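Local coordinates for protein haloperoxidase (Corallina officinalis, PDB 1QHB) that catalyses the bromination of organic substrates with hydrogen peroxide, using a bound vanadate, as a calcium-stabilised homododecamer, at residues Ala327-Val330 with His331-Leu335; Ser334-Glu337 with Ala338-Ala342. All blocks are in the same frame, centred on the assembly; numbering follows the deposited sequence.

Contact 1: Ala327-Val330 with His331-Leu335; sequences ATWV and HFDSL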
loop_
_atom_site.group_PDB
_atom_site.type_symbol
_atom_site.label_atom_id
_atom_site.label_comp_id
_atom_site.label_asym_id
_atom_site.label_seq_id
_atom_site.Cartn_x
_atom_site.Cartn_y
_atom_site.Cartn_z
ATOM N N ALA A 327 -54.942 1.577 -19.197
ATOM C CA ALA A 327 -54.218 2.834 -19.440
ATOM C C ALA A 327 -54.402 3.787 -18.283
ATOM O O ALA A 327 -53.444 4.398 -17.725
ATOM C CB ALA A 327 -54.739 3.474 -20.729
ATOM N N THR A 328 -55.613 3.977 -17.788
ATOM C CA THR A 328 -55.829 4.878 -16.648
ATOM C C THR A 328 -55.044 4.395 -15.422
ATOM O O THR A 328 -54.541 5.185 -14.599
ATOM C CB THR A 328 -57.320 4.966 -16.228
ATOM O OG1 THR A 328 -58.034 5.425 -17.391
ATOM C CG2 THR A 328 -57.593 5.915 -15.059
ATOM N N TRP A 329 -55.029 3.091 -15.169
ATOM C CA TRP A 329 -54.291 2.535 -14.035
ATOM C C TRP A 329 -52.807 2.959 -14.082
ATOM O O TRP A 329 -52.259 3.423 -13.056
ATOM C CB TRP A 329 -54.417 0.996 -14.099
ATOM C CG TRP A 329 -54.230 0.323 -12.766
ATOM C CD1 TRP A 329 -55.212 -0.135 -11.942
ATOM C CD2 TRP A 329 -52.992 0.055 -12.090
ATOM N NE1 TRP A 329 -54.664 -0.674 -10.789
ATOM C CE2 TRP A 329 -53.305 -0.565 -10.864
ATOM C CE3 TRP A 329 -51.659 0.329 -12.401
ATOM C CZ2 TRP A 329 -52.347 -0.974 -9.942
ATOM C CZ3 TRP A 329 -50.679 -0.065 -11.498
ATOM C CH2 TRP A 329 -51.024 -0.718 -10.281
ATOM N N VAL A 330 -52.178 2.879 -15.254
ATOM C CA VAL A 330 -50.756 3.203 -15.372
ATOM C C VAL A 330 -50.487 4.683 -15.650
ATOM O O VAL A 330 -49.338 5.106 -15.842
ATOM C CB VAL A 330 -50.039 2.316 -16.439
ATOM C CG1 VAL A 330 -50.176 0.821 -16.187
ATOM C CG2 VAL A 330 -50.578 2.669 -17.815
ATOM N N HIS A 331 -51.516 5.560 -15.563
ATOM C CA HIS A 331 -51.289 6.958 -15.757
ATOM C C HIS A 331 -50.698 7.513 -14.443
ATOM O O HIS A 331 -49.923 8.460 -14.443
ATOM C CB HIS A 331 -52.592 7.719 -16.061
ATOM C CG HIS A 331 -52.358 9.125 -16.565
ATOM N ND1 HIS A 331 -53.362 9.938 -17.059
ATOM C CD2 HIS A 331 -51.211 9.823 -16.774
ATOM C CE1 HIS A 331 -52.848 11.092 -17.476
ATOM N NE2 HIS A 331 -51.550 11.046 -17.310
ATOM N N PHE A 332 -51.246 7.020 -13.306
ATOM C CA PHE A 332 -50.885 7.633 -12.033
ATOM C C PHE A 332 -50.330 6.707 -10.986
ATOM O O PHE A 332 -50.130 7.099 -9.819
ATOM C CB PHE A 332 -52.176 8.251 -11.456
ATOM C CG PHE A 332 -52.781 9.338 -12.312
ATOM C CD1 PHE A 332 -52.038 10.488 -12.612
ATOM C CD2 PHE A 332 -54.047 9.198 -12.823
ATOM C CE1 PHE A 332 -52.597 11.495 -13.388
ATOM C CE2 PHE A 332 -54.619 10.167 -13.643
ATOM C CZ PHE A 332 -53.889 11.327 -13.913
ATOM N N ASP A 333 -50.149 5.440 -11.343
ATOM C CA ASP A 333 -49.653 4.550 -10.286
ATOM C C ASP A 333 -48.341 5.034 -9.690
ATOM O O ASP A 333 -47.435 5.544 -10.359
ATOM C CB ASP A 333 -49.435 3.171 -10.906
ATOM C CG ASP A 333 -48.433 3.142 -12.030
ATOM O OD1 ASP A 333 -48.389 4.031 -12.892
ATOM O OD2 ASP A 333 -47.674 2.143 -12.103
ATOM N N SER A 334 -48.166 4.842 -8.386
ATOM C CA SER A 334 -46.791 5.069 -7.873
ATOM C C SER A 334 -45.944 3.998 -8.600
ATOM O O SER A 334 -46.509 2.891 -8.891
ATOM C CB SER A 334 -46.779 4.778 -6.412
ATOM O OG SER A 334 -46.005 3.584 -6.306
ATOM N N LEU A 335 -44.639 4.151 -8.875
ATOM C CA LEU A 335 -44.034 3.100 -9.709
ATOM C C LEU A 335 -43.955 1.721 -9.129
ATOM O O LEU A 335 -44.174 0.880 -9.994
ATOM C CB LEU A 335 -42.777 3.554 -10.441
ATOM C CG LEU A 335 -42.999 4.027 -11.895
ATOM C CD1 LEU A 335 -44.204 4.941 -12.027
ATOM C CD2 LEU A 335 -41.762 4.781 -12.380
#
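W329 and D333 meet across the last turn of helix 323-332, where CB of D333 comes to 3.5 Å from CZ3 of the indole. The two side chains run roughly perpendicular, with ring and carboxylate planes 49° apart, and OD2 of D333 is 3.8 Å from the same CZ3. The first torsion of W329 (-156°) turns its indole away from the backbone N and brings the six-membered ring alongside CB of D333, which meets it obliquely. The other carboxylate oxygen, OD1, accepts a hydrogen bond from NE2 of H485, a residue of the vanadate site and, by similarity, one of two active-site histidines; this is consistent with D333 acting as a second-shell residue that positions H485 in the vanadium haloperoxidase centre. V330 O makes a weak hydrogen bond to R545, another residue of that site. Replacing D333 by an alanine is likely to leave NE2 of H485 without this acceptor and the imidazole freer to turn. The backbone behind these groups is unwinding: D333 N reaches W329 O only in a weak bond of 3.4 Å, while H331 N donates to T328 O at 3.2 Å from well above the carbonyl plane, an i to i-3 link. T328 O is also bonded by OG of S275 of the second subunit. Beside it, CG of H331 lies 3.7 Å above the centre of the F332 ring. H331 stacks on F471, and its NE2 is hydrogen-bonded to E473. Farther out, the W329 indole packs against V282 of strand 276-285 and I276 of the second subunit.

Contact 2: Ser334-Glu337 with Ala338-Ala342; sequences SLYE and AYLNA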
loop_
_atom_site.group_PDB
_atom_site.type_symbol
_atom_site.label_atom_id
_atom_site.label_comp_id
_atom_site.label_asym_id
_atom_site.label_seq_id
_atom_site.Cartn_x
_atom_site.Cartn_y
_atom_site.Cartn_z
ATOM N N SER A 334 -48.166 4.842 -8.386
ATOM C CA SER A 334 -46.791 5.069 -7.873
ATOM C C SER A 334 -45.944 3.998 -8.600
ATOM O O SER A 334 -46.509 2.891 -8.891
ATOM C CB SER A 334 -46.779 4.778 -6.412
ATOM O OG SER A 334 -46.005 3.584 -6.306
ATOM N N LEU A 335 -44.639 4.151 -8.875
ATOM C CA LEU A 335 -44.034 3.100 -9.709
ATOM C C LEU A 335 -43.955 1.721 -9.129
ATOM O O LEU A 335 -44.174 0.880 -9.994
ATOM C CB LEU A 335 -42.777 3.554 -10.441
ATOM C CG LEU A 335 -42.999 4.027 -11.895
ATOM C CD1 LEU A 335 -44.204 4.941 -12.027
ATOM C CD2 LEU A 335 -41.762 4.781 -12.380
ATOM N N TYR A 336 -43.846 1.407 -7.849
ATOM C CA TYR A 336 -43.850 -0.005 -7.435
ATOM C C TYR A 336 -45.224 -0.498 -6.970
ATOM O O TYR A 336 -45.360 -1.564 -6.369
ATOM C CB TYR A 336 -42.822 -0.251 -6.312
ATOM C CG TYR A 336 -42.960 0.663 -5.120
ATOM C CD1 TYR A 336 -44.097 0.733 -4.344
ATOM C CD2 TYR A 336 -41.895 1.478 -4.745
ATOM C CE1 TYR A 336 -44.214 1.580 -3.252
ATOM C CE2 TYR A 336 -41.998 2.337 -3.673
ATOM C CZ TYR A 336 -43.138 2.374 -2.910
ATOM O OH TYR A 336 -43.212 3.225 -1.837
ATOM N N GLU A 337 -46.252 0.344 -7.136
ATOM C CA GLU A 337 -47.596 0.086 -6.666
ATOM C C GLU A 337 -48.115 -1.313 -6.979
ATOM O O GLU A 337 -48.566 -2.036 -6.101
ATOM C CB GLU A 337 -48.572 1.174 -7.222
ATOM C CG GLU A 337 -50.001 0.963 -6.731
ATOM C CD GLU A 337 -50.953 2.120 -6.971
ATOM O OE1 GLU A 337 -50.461 3.209 -7.346
ATOM O OE2 GLU A 337 -52.164 1.908 -6.745
ATOM N N ALA A 338 -48.097 -1.750 -8.214
ATOM C CA ALA A 338 -48.663 -3.031 -8.618
ATOM C C ALA A 338 -48.005 -4.185 -7.878
ATOM O O ALA A 338 -48.688 -5.144 -7.569
ATOM C CB ALA A 338 -48.522 -3.193 -10.135
ATOM N N TYR A 339 -46.699 -4.108 -7.637
ATOM C CA TYR A 339 -45.885 -5.203 -7.076
ATOM C C TYR A 339 -45.999 -5.212 -5.579
ATOM O O TYR A 339 -45.996 -6.260 -4.908
ATOM C CB TYR A 339 -44.429 -5.127 -7.609
ATOM C CG TYR A 339 -44.530 -4.607 -9.052
ATOM C CD1 TYR A 339 -45.028 -5.383 -10.062
ATOM C CD2 TYR A 339 -44.231 -3.275 -9.302
ATOM C CE1 TYR A 339 -45.206 -4.860 -11.345
ATOM C CE2 TYR A 339 -44.402 -2.722 -10.565
ATOM C CZ TYR A 339 -44.901 -3.514 -11.578
ATOM O OH TYR A 339 -45.100 -2.972 -12.822
ATOM N N LEU A 340 -46.177 -4.040 -4.995
ATOM C CA LEU A 340 -46.397 -3.970 -3.552
ATOM C C LEU A 340 -47.778 -4.545 -3.242
ATOM O O LEU A 340 -47.974 -5.348 -2.341
ATOM C CB LEU A 340 -46.226 -2.522 -3.090
ATOM C CG LEU A 340 -46.802 -2.212 -1.702
ATOM C CD1 LEU A 340 -46.028 -2.939 -0.621
ATOM C CD2 LEU A 340 -46.884 -0.718 -1.491
ATOM N N ASN A 341 -48.760 -4.261 -4.086
ATOM C CA ASN A 341 -50.125 -4.797 -3.892
ATOM C C ASN A 341 -50.119 -6.307 -4.107
ATOM O O ASN A 341 -50.844 -6.943 -3.364
ATOM C CB ASN A 341 -51.141 -4.179 -4.858
ATOM C CG ASN A 341 -51.355 -2.701 -4.575
ATOM O OD1 ASN A 341 -52.075 -2.068 -5.374
ATOM N ND2 ASN A 341 -50.744 -2.152 -3.538
ATOM N N ALA A 342 -49.334 -6.781 -5.066
ATOM C CA ALA A 342 -49.226 -8.220 -5.310
ATOM C C ALA A 342 -48.632 -8.901 -4.090
ATOM O O ALA A 342 -49.159 -9.871 -3.550
ATOM C CB ALA A 342 -48.333 -8.494 -6.502
HETATM O O HOH W 1 -47.147 -0.119 -10.456
HETATM O O HOH W 2 -44.253 -0.369 -12.999
#
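Y336, L340 and their neighbours form a local helix-start contact: a type I beta turn, S334 to E337, closed by E337 N to S334 O at 3.1 Å, runs straight into helix 337-349, with Y336 at the N-cap position. Y336 O accepts the first i to i+4 bond, from L340 N at 2.9 Å and almost in line with the carbonyl, plus a weak one from Y339 N; E337 O receives N341 N at 3.0 Å. Alongside this backbone, Y336 and L340 point the same way, CE1 of the ring 3.9 Å from CD2 of the leucine. Two hydrogen bonds reach the second subunit, Y336 OH to its L380 O and N341 ND2 to its Y273 OH. On another side of the helix start, the Y339 ring has CB of A338 3.8 Å above its centre and packs into helices 484-499 and 530-548. Its edge faces L335 O, and its OH donates to a water, at 2.7 Å, that in turn donates to L335 O. A second water accepts from A338 N and lies 3.2 Å from L335 O. The extended E337 chain (chi1 -179°) reaches S334 across the turn, where OE1 takes S334 N at 3.0 Å. The buried carboxylate thus adds a second link across the turn at the amino end of the helix, whose dipole would probably help stabilise its negative charge, while water satisfies A338 N and bridges L335 O to the Y339 hydroxyl.

In the fold
The two contacts are consecutive along the chain, with centres 10 Å apart: contact 1 finishes helix 323-332, contact 2 begins helix 337-349, and S334 and L335 belong to both. They also touch in space, CH2 of W329 lying 3.5 Å from CB of A338, so the indole packs into the corner between the two helices. Both helices lie against helix 530-548, and both contacts reach the second subunit. The linker also borders the vanadate site, where L335 packs on H485 near a bound phosphate. This helix-loop-helix corner therefore joins the surroundings of the active site to a subunit interface of the dodecamer.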